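Local coordinates for putative DNA-binding protein (Salmonella choleraesuis, PDB 2HX0), which probably binds DNA through its PCC domain, also called DUF296, and carries a histidine-lined magnesium site, at the interface of chains A and B. Coordinates in Å, arbitrary orientation; residue numbers count along the deposited sequence, not the author numbering. Chains: chain A/B, Putative DNA-binding protein.

Contact 1: the interface of chains A and B. Residues chain A 84, 91, 132, 142-143; chain B 53-54, 117, 119.
B:Glu119 OE2 is gripped by A:His91, more weakly by A:Arg132, and by water 1. A:His91 ND1 gives B:Glu119 OE2 a nearly straight hydrogen bond of 2.7 Å (170° at H). That N-H points outward in the plane of the imidazole, yet reaches OE2 from above the carboxylate plane, ring and carboxylate being turned 63° apart. B:Glu119 OE1 accepts the hydroxyl OG1 of A:Thr84 at 2.7 Å, almost along its C-O axis. A:Arg132 forms a weak salt bridge, NH1 lying 3.2 Å from B:Glu119 OE2, and its NH2 holds A:Thr84 OG1 at 2.8 Å, which leaves the threonine's own hydrogen for the glutamate. A:Leu143 CD1 packs over the centre of the guanidinium, while CD2 meets B:Glu119 CG. Water 1 joins OE2 to A:Glu142 OE1, A:Leu143 N and B:Thr117 OG1, and may soften the like charges of the A:Glu142 and B:Glu119 carboxylates (OE1 to OE2 4.6 Å). B:Glu119 reaches these partners with its chain extended beyond CG (chi2 170°). With ND1 used by the glutamate, NE2 of A:His91 is left for the metal. B:Thr53 OG1 lies above one ring face, near the rim. Chain A supplies strands 75-86, 89-97, 128-134 and 141-147, facing strands 47-56 and 117-124 of chain B.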
ATOM      1  N   THR A  84      -3.431  -1.803  10.458  1.00 10.31           N
ATOM      2  CA  THR A  84      -4.260  -2.891  10.929  1.00 10.49           C
ATOM      3  C   THR A  84      -5.443  -2.357  11.712  1.00 10.62           C
ATOM      4  O   THR A  84      -5.424  -1.227  12.190  1.00 12.24           O
ATOM      5  CB  THR A  84      -3.440  -3.799  11.855  1.00 10.30           C
ATOM      6  OG1 THR A  84      -2.833  -2.998  12.885  1.00 12.51           O
ATOM      7  CG2 THR A  84      -2.349  -4.511  11.070  1.00 10.96           C
ATOM      8  N   HIS A  91      -4.289   0.665  14.152  1.00 14.32           N
ATOM      9  CA  HIS A  91      -3.038   1.403  14.020  1.00 12.45           C
ATOM     10  C   HIS A  91      -2.970   1.745  12.542  1.00 11.77           C
ATOM     11  O   HIS A  91      -2.573   0.914  11.725  1.00 12.50           O
ATOM     12  CB  HIS A  91      -1.837   0.543  14.434  1.00 14.21           C
ATOM     13  CG  HIS A  91      -0.554   1.311  14.530  1.00 14.66           C
ATOM     14  ND1 HIS A  91       0.631   0.738  14.941  1.00 16.56           N
ATOM     15  CD2 HIS A  91      -0.271   2.609  14.268  1.00 17.39           C
ATOM     16  CE1 HIS A  91       1.588   1.650  14.930  1.00 17.36           C
ATOM     17  NE2 HIS A  91       1.066   2.795  14.527  1.00 17.40           N
ATOM     18  N   ARG A 132      -4.340  -5.634  21.316  1.00 15.45           N
ATOM     19  CA  ARG A 132      -3.311  -4.673  21.683  1.00 16.92           C
ATOM     20  C   ARG A 132      -2.926  -4.985  23.122  1.00 18.00           C
ATOM     21  O   ARG A 132      -3.722  -4.791  24.043  1.00 19.78           O
ATOM     22  CB  ARG A 132      -3.846  -3.245  21.559  1.00 16.30           C
ATOM     23  CG  ARG A 132      -4.427  -2.925  20.182  1.00 17.52           C
ATOM     24  CD  ARG A 132      -3.354  -2.866  19.097  1.00 15.73           C
ATOM     25  NE  ARG A 132      -3.940  -2.976  17.762  1.00 16.44           N
ATOM     26  CZ  ARG A 132      -3.279  -2.772  16.625  1.00 15.74           C
ATOM     27  NH1 ARG A 132      -1.994  -2.432  16.644  1.00 16.07           N
ATOM     28  NH2 ARG A 132      -3.907  -2.927  15.467  1.00 16.33           N
ATOM     29  N   GLU A 142       0.986  -2.818  22.077  1.00 15.03           N
ATOM     30  CA  GLU A 142       1.378  -3.139  20.708  1.00 13.22           C
ATOM     31  C   GLU A 142       0.604  -4.324  20.151  1.00 11.80           C
ATOM     32  O   GLU A 142      -0.055  -5.054  20.888  1.00 12.33           O
ATOM     33  CB  GLU A 142       2.875  -3.445  20.665  1.00 14.00           C
ATOM     34  CG  GLU A 142       3.753  -2.340  21.239  1.00 13.96           C
ATOM     35  CD  GLU A 142       3.755  -1.079  20.395  1.00 15.19           C
ATOM     36  OE1 GLU A 142       3.124  -1.077  19.316  1.00 16.47           O
ATOM     37  OE2 GLU A 142       4.394  -0.084  20.807  1.00 16.71           O
ATOM     38  N   LEU A 143       0.700  -4.511  18.841  1.00 11.60           N
ATOM     39  CA  LEU A 143      -0.001  -5.593  18.174  1.00 12.17           C
ATOM     40  C   LEU A 143       0.386  -6.980  18.671  1.00 12.76           C
ATOM     41  O   LEU A 143       1.564  -7.337  18.718  1.00 13.62           O
ATOM     42  CB  LEU A 143       0.231  -5.512  16.663  1.00 12.02           C
ATOM     43  CG  LEU A 143      -0.446  -6.604  15.831  1.00 10.68           C
ATOM     44  CD1 LEU A 143      -1.968  -6.471  15.938  1.00 11.67           C
ATOM     45  CD2 LEU A 143       0.000  -6.479  14.383  1.00 11.23           C
TER
ATOM     46  N   THR B  53       2.773  -0.766   8.888  1.00 12.90           N
ATOM     47  CA  THR B  53       2.675   0.469   9.649  1.00 14.42           C
ATOM     48  C   THR B  53       3.658   0.359  10.800  1.00 13.61           C
ATOM     49  O   THR B  53       3.943  -0.736  11.272  1.00 14.70           O
ATOM     50  CB  THR B  53       1.258   0.691  10.204  1.00 20.08           C
ATOM     51  OG1 THR B  53       1.200   1.972  10.840  1.00 26.52           O
ATOM     52  CG2 THR B  53       0.894  -0.383  11.210  1.00 22.21           C
ATOM     53  N   GLY B  54       4.188   1.491  11.244  1.00 13.37           N
ATOM     54  CA  GLY B  54       5.139   1.451  12.335  1.00 12.33           C
ATOM     55  C   GLY B  54       5.970   2.707  12.445  1.00 10.80           C
ATOM     56  O   GLY B  54       5.621   3.745  11.890  1.00 11.52           O
ATOM     57  N   THR B 117       7.673  -0.026  16.978  1.00 11.71           N
ATOM     58  CA  THR B 117       7.067  -1.220  16.404  1.00 11.75           C
ATOM     59  C   THR B 117       7.025  -1.162  14.880  1.00 10.03           C
ATOM     60  O   THR B 117       7.178  -0.103  14.279  1.00 11.56           O
ATOM     61  CB  THR B 117       5.595  -1.370  16.895  1.00 11.84           C
ATOM     62  OG1 THR B 117       5.098  -2.673  16.570  1.00 12.61           O
ATOM     63  CG2 THR B 117       4.701  -0.342  16.203  1.00 14.12           C
ATOM     64  N   GLU B 119       4.469  -3.209  12.199  1.00  8.57           N
ATOM     65  CA  GLU B 119       3.424  -4.202  11.984  1.00  9.34           C
ATOM     66  C   GLU B 119       3.380  -4.519  10.504  1.00  8.56           C
ATOM     67  O   GLU B 119       3.302  -3.617   9.679  1.00 11.22           O
ATOM     68  CB  GLU B 119       2.083  -3.645  12.450  1.00  9.68           C
ATOM     69  CG  GLU B 119       2.010  -3.439  13.960  1.00 13.91           C
ATOM     70  CD  GLU B 119       0.775  -2.673  14.397  1.00 14.22           C
ATOM     71  OE1 GLU B 119      -0.294  -2.849  13.773  1.00 17.75           O
ATOM     72  OE2 GLU B 119       0.868  -1.903  15.378  1.00 17.14           O
TER
HETATM   73  O   HOH W   1       2.407  -2.707  17.443  1.00 15.56           O

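Contact 2: the interface of chains A and B. Residues chain A 13-14, 125, 128, 130, 145; chain B 21-22.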
ATOM      1  N   HIS A  13       0.553 -18.178  15.412  1.00 37.25           N
ATOM      2  CA  HIS A  13       0.013 -17.057  14.664  1.00 34.73           C
ATOM      3  C   HIS A  13       0.524 -16.927  13.237  1.00 35.05           C
ATOM      4  O   HIS A  13       0.839 -17.913  12.576  1.00 32.57           O
ATOM      5  CB  HIS A  13       0.271 -15.750  15.417  1.00 64.20           C
ATOM      6  CG  HIS A  13       1.656 -15.632  15.970  1.00 65.24           C
ATOM      7  ND1 HIS A  13       2.095 -16.390  17.035  1.00 65.51           N
ATOM      8  CD2 HIS A  13       2.706 -14.864  15.594  1.00 63.11           C
ATOM      9  CE1 HIS A  13       3.356 -16.093  17.292  1.00 65.46           C
ATOM     10  NE2 HIS A  13       3.751 -15.171  16.433  1.00 66.11           N
ATOM     11  N   ASN A  14       0.588 -15.675  12.797  1.00 48.99           N
ATOM     12  CA  ASN A  14       1.018 -15.254  11.471  1.00 48.61           C
ATOM     13  C   ASN A  14       0.295 -15.799  10.247  1.00 43.74           C
ATOM     14  O   ASN A  14      -0.196 -15.009   9.448  1.00 47.29           O
ATOM     15  CB  ASN A  14       2.546 -15.420  11.295  1.00 33.07           C
ATOM     16  CG  ASN A  14       3.047 -16.817  11.618  1.00 33.56           C
ATOM     17  OD1 ASN A  14       2.664 -17.798  10.984  1.00 31.26           O
ATOM     18  ND2 ASN A  14       3.927 -16.905  12.608  1.00 36.26           N
ATOM     19  N   LEU A 125      -8.173 -11.728   8.299  1.00  7.81           N
ATOM     20  CA  LEU A 125      -7.467 -13.006   8.419  1.00  9.05           C
ATOM     21  C   LEU A 125      -8.256 -13.889   9.389  1.00  8.97           C
ATOM     22  O   LEU A 125      -8.045 -13.837  10.599  1.00 10.03           O
ATOM     23  CB  LEU A 125      -6.051 -12.747   8.944  1.00  8.91           C
ATOM     24  CG  LEU A 125      -5.262 -11.761   8.075  1.00 10.93           C
ATOM     25  CD1 LEU A 125      -4.062 -11.220   8.840  1.00 13.68           C
ATOM     26  CD2 LEU A 125      -4.836 -12.452   6.791  1.00 12.14           C
ATOM     27  N   LEU A 128      -6.681 -15.813  12.464  1.00 10.17           N
ATOM     28  CA  LEU A 128      -5.988 -15.051  13.496  1.00  8.80           C
ATOM     29  C   LEU A 128      -6.874 -14.045  14.215  1.00  8.59           C
ATOM     30  O   LEU A 128      -7.983 -13.747  13.783  1.00 10.15           O
ATOM     31  CB  LEU A 128      -4.814 -14.291  12.868  1.00 10.56           C
ATOM     32  CG  LEU A 128      -3.803 -15.107  12.058  1.00 10.84           C
ATOM     33  CD1 LEU A 128      -2.873 -14.161  11.314  1.00 12.32           C
ATOM     34  CD2 LEU A 128      -3.006 -16.024  12.979  1.00 11.27           C
ATOM     35  N   PHE A 130      -6.283 -10.213  16.247  1.00  9.63           N
ATOM     36  CA  PHE A 130      -5.382  -9.137  16.642  1.00 10.25           C
ATOM     37  C   PHE A 130      -5.881  -8.540  17.948  1.00 12.05           C
ATOM     38  O   PHE A 130      -7.090  -8.442  18.181  1.00 12.80           O
ATOM     39  CB  PHE A 130      -5.362  -7.994  15.617  1.00 10.72           C
ATOM     40  CG  PHE A 130      -4.721  -8.332  14.298  1.00  9.64           C
ATOM     41  CD1 PHE A 130      -3.937  -9.472  14.139  1.00 10.20           C
ATOM     42  CD2 PHE A 130      -4.888  -7.478  13.211  1.00  9.64           C
ATOM     43  CE1 PHE A 130      -3.326  -9.755  12.914  1.00 10.26           C
ATOM     44  CE2 PHE A 130      -4.286  -7.746  11.983  1.00  8.78           C
ATOM     45  CZ  PHE A 130      -3.502  -8.889  11.833  1.00  9.27           C
ATOM     46  N   ILE A 145      -0.638 -11.052  18.044  1.00 12.85           N
ATOM     47  CA  ILE A 145      -1.304 -11.943  17.104  1.00 13.01           C
ATOM     48  C   ILE A 145      -1.456 -13.342  17.679  1.00 13.52           C
ATOM     49  O   ILE A 145      -0.472 -13.961  18.078  1.00 15.09           O
ATOM     50  CB  ILE A 145      -0.500 -12.051  15.801  1.00 17.76           C
ATOM     51  CG1 ILE A 145      -0.186 -10.655  15.267  1.00 18.38           C
ATOM     52  CG2 ILE A 145      -1.285 -12.845  14.769  1.00 17.76           C
ATOM     53  CD1 ILE A 145       1.015  -9.980  15.913  1.00 19.46           C
TER
ATOM     54  N   TYR B  21       0.691 -13.670   6.259  1.00  8.84           N
ATOM     55  CA  TYR B  21       1.375 -13.774   7.536  1.00  9.68           C
ATOM     56  C   TYR B  21       1.330 -12.427   8.232  1.00  9.97           C
ATOM     57  O   TYR B  21       1.551 -11.394   7.609  1.00 11.60           O
ATOM     58  CB  TYR B  21       2.839 -14.162   7.339  1.00 10.72           C
ATOM     59  CG  TYR B  21       3.061 -15.524   6.731  1.00 10.30           C
ATOM     60  CD1 TYR B  21       3.024 -15.708   5.355  1.00 11.18           C
ATOM     61  CD2 TYR B  21       3.324 -16.628   7.537  1.00 12.87           C
ATOM     62  CE1 TYR B  21       3.251 -16.964   4.790  1.00 13.73           C
ATOM     63  CE2 TYR B  21       3.551 -17.887   6.985  1.00 14.73           C
ATOM     64  CZ  TYR B  21       3.513 -18.046   5.614  1.00 15.01           C
ATOM     65  OH  TYR B  21       3.750 -19.290   5.077  1.00 19.39           O
ATOM     66  N   ALA B  22       1.044 -12.439   9.526  1.00  9.85           N
ATOM     67  CA  ALA B  22       1.012 -11.197  10.280  1.00 10.25           C
ATOM     68  C   ALA B  22       2.131 -11.242  11.305  1.00 11.65           C
ATOM     69  O   ALA B  22       2.312 -12.246  11.988  1.00 14.23           O
ATOM     70  CB  ALA B  22      -0.339 -11.033  10.983  1.00  8.93           C
TER
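This is a mostly apolar subunit interface, in which one small residue of chain B fits against a hydrophobic patch of chain A, and it probably helps hold neighbouring copies together in the deposited three-chain assembly. B:Ala22, on strand 19-25, directs its methyl at the ring of A:Phe130. The methyl comes up to the outer rim of that ring at CE1 and CZ, close to the ring plane and not over a face. A:Phe130 belongs to strand 128-134, and its chi1 of -69° brings the outer end of the ring to the methyl. From the same strand A:Leu128 brings CD1 to 4.0 Å from B:Ala22 CB, while A:Leu125 and A:Ile145 complete the surroundings at slightly longer range. Together they form an oily seat for a group that has little volume of its own but is substantially buried. Beside the backbone of B:Ala22 runs the N-terminal loop of chain A, poorly ordered at A:His13 and A:Asn14, so the details there deserve caution. A hydrogen bond from the backbone N of B:Ala22 to A:Asn14 O is modelled there but is doubtful. The firmer contact is that of B:Ala22 CB with A:Phe130 CE1, at 3.8 Å.

Contact 3: the interface of chains A and B. Residues chain A 82-83, 91, 93; chain B 53-54, 77-78.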
ATOM      1  N   ASN A  82      -2.581   2.961   5.388  1.00 10.33           N
ATOM      2  CA  ASN A  82      -2.093   1.642   5.746  1.00 11.23           C
ATOM      3  C   ASN A  82      -2.226   1.339   7.216  1.00 10.57           C
ATOM      4  O   ASN A  82      -2.266   2.238   8.055  1.00 12.43           O
ATOM      5  CB  ASN A  82      -0.626   1.505   5.338  1.00 18.62           C
ATOM      6  CG  ASN A  82      -0.450   1.330   3.845  1.00 23.02           C
ATOM      7  OD1 ASN A  82      -0.878   0.326   3.274  1.00 26.30           O
ATOM      8  ND2 ASN A  82       0.178   2.307   3.203  1.00 24.50           N
ATOM      9  N   GLY A  83      -2.297   0.056   7.531  1.00  9.69           N
ATOM     10  CA  GLY A  83      -2.403  -0.313   8.919  1.00 10.46           C
ATOM     11  C   GLY A  83      -3.352  -1.450   9.185  1.00  9.36           C
ATOM     12  O   GLY A  83      -4.000  -1.983   8.281  1.00  9.80           O
ATOM     13  N   HIS A  91      -4.289   0.665  14.152  1.00 14.32           N
ATOM     14  CA  HIS A  91      -3.038   1.403  14.020  1.00 12.45           C
ATOM     15  C   HIS A  91      -2.970   1.745  12.542  1.00 11.77           C
ATOM     16  O   HIS A  91      -2.573   0.914  11.725  1.00 12.50           O
ATOM     17  CB  HIS A  91      -1.837   0.543  14.434  1.00 14.21           C
ATOM     18  CG  HIS A  91      -0.554   1.311  14.530  1.00 14.66           C
ATOM     19  ND1 HIS A  91       0.631   0.738  14.941  1.00 16.56           N
ATOM     20  CD2 HIS A  91      -0.271   2.609  14.268  1.00 17.39           C
ATOM     21  CE1 HIS A  91       1.588   1.650  14.930  1.00 17.36           C
ATOM     22  NE2 HIS A  91       1.066   2.795  14.527  1.00 17.40           N
ATOM     23  N   HIS A  93      -1.863   4.650   9.424  1.00  9.93           N
ATOM     24  CA  HIS A  93      -1.061   5.795   9.009  1.00 10.14           C
ATOM     25  C   HIS A  93      -1.625   6.300   7.693  1.00 11.74           C
ATOM     26  O   HIS A  93      -2.067   5.514   6.855  1.00 13.23           O
ATOM     27  CB  HIS A  93       0.409   5.401   8.858  1.00 12.14           C
ATOM     28  CG  HIS A  93       1.112   5.222  10.167  1.00 14.62           C
ATOM     29  ND1 HIS A  93       2.442   4.877  10.261  1.00 19.44           N
ATOM     30  CD2 HIS A  93       0.670   5.363  11.441  1.00 17.72           C
ATOM     31  CE1 HIS A  93       2.793   4.814  11.533  1.00 17.54           C
ATOM     32  NE2 HIS A  93       1.736   5.105  12.270  1.00 19.09           N
TER
ATOM     33  N   THR B  53       2.773  -0.766   8.888  1.00 12.90           N
ATOM     34  CA  THR B  53       2.675   0.469   9.649  1.00 14.42           C
ATOM     35  C   THR B  53       3.658   0.359  10.800  1.00 13.61           C
ATOM     36  O   THR B  53       3.943  -0.736  11.272  1.00 14.70           O
ATOM     37  CB  THR B  53       1.258   0.691  10.204  1.00 20.08           C
ATOM     38  OG1 THR B  53       1.200   1.972  10.840  1.00 26.52           O
ATOM     39  CG2 THR B  53       0.894  -0.383  11.210  1.00 22.21           C
ATOM     40  N   GLY B  54       4.188   1.491  11.244  1.00 13.37           N
ATOM     41  CA  GLY B  54       5.139   1.451  12.335  1.00 12.33           C
ATOM     42  C   GLY B  54       5.970   2.707  12.445  1.00 10.80           C
ATOM     43  O   GLY B  54       5.621   3.745  11.890  1.00 11.52           O
ATOM     44  N   GLU B  77       7.863   7.968  11.084  1.00 10.94           N
ATOM     45  CA  GLU B  77       6.716   7.078  11.025  1.00 11.98           C
ATOM     46  C   GLU B  77       6.816   6.399   9.674  1.00 11.66           C
ATOM     47  O   GLU B  77       7.178   7.036   8.680  1.00 12.17           O
ATOM     48  CB  GLU B  77       5.399   7.854  11.086  1.00 19.99           C
ATOM     49  CG  GLU B  77       5.128   8.517  12.420  1.00 25.39           C
ATOM     50  CD  GLU B  77       4.953   7.512  13.534  1.00 29.92           C
ATOM     51  OE1 GLU B  77       3.987   6.725  13.478  1.00 35.47           O
ATOM     52  OE2 GLU B  77       5.783   7.504  14.468  1.00 34.67           O
ATOM     53  N   VAL B  78       6.526   5.105   9.632  1.00 10.44           N
ATOM     54  CA  VAL B  78       6.555   4.394   8.363  1.00 10.84           C
ATOM     55  C   VAL B  78       5.192   4.615   7.725  1.00 10.94           C
ATOM     56  O   VAL B  78       4.165   4.199   8.267  1.00 12.66           O
ATOM     57  CB  VAL B  78       6.792   2.891   8.555  1.00 11.06           C
ATOM     58  CG1 VAL B  78       6.616   2.170   7.227  1.00 12.38           C
ATOM     59  CG2 VAL B  78       8.191   2.658   9.095  1.00 12.11           C
TER
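A:His93 and B:Thr53 cross at about a right angle, the threonine hydroxyl OG1 sitting 3.1 Å above the imidazole plane of A:His93 and over its centre. This belongs to the metal site of a PCC (DUF296) family protein: A:His91, A:His93 and A:His107 form the magnesium site. B:Glu77, a residue known to bind magnesium in this protein, comes from the neighbouring chain, which probably makes the site a shared one between subunits; no metal is bound to it in this chain of the model. While OG1 caps its face, the A:His93 ring has its rim against chain B. A:His93 ND1 donates a hydrogen bond to the backbone carbonyl B:Val78 O at 2.7 Å, almost straight (172° at H). The oxygen lies in the ring plane, but the N-H comes to it from above the carbonyl plane. With ND1 spent on this bond, the ring's rotation is fixed and NE2 is probably the metal-binding nitrogen. B:Glu77 OE1 stands 3.0 Å from A:His93 NE2, its carboxylate turned 61° from the imidazole; it is more likely a neighbouring ligand of the cation than a hydrogen-bond partner. The chain of B:Glu77 bends at chi2 (-64°), which folds the carboxylate back toward the histidine. B:Gly54 O lies in plane at the rim of the ring near CE1. B:Thr53 CB rests 4.0 Å from A:Gly83 CA.

Contacts 1 and 3 adjoin, their C-alpha centres about 7 Å apart, and share A:His91, B:Thr53 and B:Gly54. Strands 75-86 and 89-97 of chain A serve both, so the glutamate network of contact 1 backs directly onto the histidines of the metal site in contact 3. Contact 2 lies farther along, its C-alpha centre about 12 Å from that of contact 1 and 17 Å from that of contact 3, but strands 128-134 and 141-147 of chain A run from contact 1 into it. The junction thus passes from a metal-binding end through a charged middle to an apolar end, which suggests that metal binding and subunit association are linked.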